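Carboxypeptidase Y inhibitor (Saccharomyces cerevisiae, PDB 1WPX) inhibits the serine protease carboxypeptidase Y specifically and potently, as a member of the phosphatidylethanolamine-binding protein family. Local coordinates at residues V93-D98 with V165-K170. Numbering follows the deposited sequence.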
# COMPACT_ATOMS: atom_id res chain seq x y z
N VAL B 93 -27.36 -1.26 4.74
CA VAL B 93 -27.84 -1.74 3.45
C VAL B 93 -26.75 -2.36 2.58
O VAL B 93 -25.58 -2.01 2.68
CB VAL B 93 -28.47 -0.57 2.65
CG1 VAL B 93 -28.76 -1.00 1.21
CG2 VAL B 93 -29.74 -0.11 3.33
N MET B 94 -27.14 -3.31 1.73
CA MET B 94 -26.21 -3.92 0.78
C MET B 94 -26.94 -4.01 -0.56
O MET B 94 -27.98 -4.65 -0.67
CB MET B 94 -25.78 -5.32 1.21
CG MET B 94 -24.66 -5.86 0.32
SD MET B 94 -24.13 -7.55 0.70
CE MET B 94 -24.09 -8.26 -0.95
N THR B 95 -26.40 -3.35 -1.57
CA THR B 95 -27.04 -3.38 -2.88
C THR B 95 -26.05 -3.55 -4.03
O THR B 95 -24.87 -3.23 -3.91
CB THR B 95 -27.86 -2.10 -3.11
OG1 THR B 95 -28.69 -2.26 -4.27
CG2 THR B 95 -26.94 -0.90 -3.30
N ASP B 96 -26.56 -4.06 -5.15
CA ASP B 96 -25.79 -4.27 -6.37
C ASP B 96 -26.43 -3.43 -7.47
O ASP B 96 -27.55 -3.71 -7.89
CB ASP B 96 -25.81 -5.76 -6.75
CG ASP B 96 -25.13 -6.03 -8.09
OD1 ASP B 96 -24.63 -5.08 -8.73
OD2 ASP B 96 -25.10 -7.21 -8.51
N PRO B 97 -25.73 -2.40 -7.96
CA PRO B 97 -26.30 -1.56 -9.02
C PRO B 97 -25.94 -2.10 -10.40
O PRO B 97 -26.25 -1.48 -11.43
CB PRO B 97 -25.66 -0.21 -8.76
CG PRO B 97 -24.26 -0.61 -8.37
CD PRO B 97 -24.47 -1.82 -7.46
N ASP B 98 -25.27 -3.25 -10.43
CA ASP B 98 -24.86 -3.87 -11.68
C ASP B 98 -25.54 -5.23 -11.88
O ASP B 98 -24.88 -6.25 -12.09
CB ASP B 98 -23.33 -4.03 -11.70
CG ASP B 98 -22.61 -2.72 -11.48
OD1 ASP B 98 -23.00 -1.71 -12.11
OD2 ASP B 98 -21.66 -2.69 -10.68
N VAL B 165 -22.20 -2.84 -2.83
CA VAL B 165 -22.09 -1.69 -1.94
C VAL B 165 -22.79 -1.70 -0.58
O VAL B 165 -24.01 -1.87 -0.49
CB VAL B 165 -22.55 -0.41 -2.70
CG1 VAL B 165 -22.16 0.83 -1.93
CG2 VAL B 165 -21.93 -0.39 -4.09
N PHE B 166 -22.01 -1.51 0.48
CA PHE B 166 -22.55 -1.44 1.83
C PHE B 166 -22.73 0.03 2.18
O PHE B 166 -21.84 0.85 1.92
CB PHE B 166 -21.59 -2.08 2.84
CG PHE B 166 -21.51 -3.57 2.75
CD1 PHE B 166 -20.44 -4.19 2.12
CD2 PHE B 166 -22.52 -4.36 3.30
CE1 PHE B 166 -20.36 -5.58 2.04
CE2 PHE B 166 -22.45 -5.75 3.23
CZ PHE B 166 -21.37 -6.36 2.59
N LEU B 167 -23.88 0.37 2.75
CA LEU B 167 -24.17 1.75 3.14
C LEU B 167 -24.76 1.82 4.55
O LEU B 167 -25.68 1.07 4.89
CB LEU B 167 -25.14 2.41 2.16
CG LEU B 167 -24.75 2.44 0.68
CD1 LEU B 167 -25.33 1.23 -0.01
CD2 LEU B 167 -25.27 3.70 0.03
N LEU B 168 -24.22 2.72 5.37
CA LEU B 168 -24.70 2.90 6.73
C LEU B 168 -25.50 4.20 6.84
O LEU B 168 -24.99 5.28 6.53
CB LEU B 168 -23.52 2.93 7.71
CG LEU B 168 -23.91 3.04 9.19
CD1 LEU B 168 -24.58 1.75 9.62
CD2 LEU B 168 -22.68 3.30 10.05
N TYR B 169 -26.75 4.08 7.26
CA TYR B 169 -27.61 5.26 7.41
C TYR B 169 -28.02 5.50 8.85
O TYR B 169 -28.19 4.57 9.63
CB TYR B 169 -28.89 5.11 6.58
CG TYR B 169 -28.70 5.16 5.09
CD1 TYR B 169 -28.43 4.00 4.36
CD2 TYR B 169 -28.83 6.37 4.40
CE1 TYR B 169 -28.29 4.04 2.98
CE2 TYR B 169 -28.68 6.43 3.02
CZ TYR B 169 -28.41 5.26 2.31
OH TYR B 169 -28.29 5.31 0.93
N LYS B 170 -28.18 6.77 9.21
CA LYS B 170 -28.64 7.13 10.54
C LYS B 170 -30.13 7.38 10.39
O LYS B 170 -30.55 8.12 9.50
CB LYS B 170 -27.97 8.42 11.03
CG LYS B 170 -28.52 8.88 12.36
CD LYS B 170 -28.17 10.33 12.64
CE LYS B 170 -28.88 10.81 13.90
NZ LYS B 170 -28.52 12.22 14.26
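M94 and F166 run side by side on one face of the sheet, pointing the same way. The M94 CG sits over the ring face, 4.1 Å from the F166 centroid in a CH-pi contact, while SD stands obliquely to the ring, near CE2 and CZ, in a Met-aromatic contact, with M94 SD 3.5 Å from F166 CE2. CG of M94 is anti to its backbone N (chi1 -172°) and chi2 is extended as well, which runs the chain out alongside the ring. An alanine in place of F166 would probably leave the M94 thioether without its aromatic partner and open a gap between M94 and F64. The backbones that carry this pair are antiparallel: M94 and F166 are non-hydrogen-bonded neighbours, flanked by two hydrogen-bonded pairs. V93 N reaches L167 O at 2.9 Å, with L167 N returning to V93 O; T95 and V165 repeat the exchange, V165 N to T95 O spanning 2.9 Å. On the reverse face V93 CG1 meets L167 CD1 at 4.3 Å, and T95 CG2 packs on the same methyl. The T95 hydroxyl turns to E109 and W189. At the end of the strand, D96 OD1 accepts from D98 N in an Asx turn. The contact lies deep in the antiparallel sheet of this family: strand 110-120 flanks 90-96, strand 208-217 flanks 162-170, F64 meets the F166 ring, and V198 of helix 198-203 covers V93 and T95.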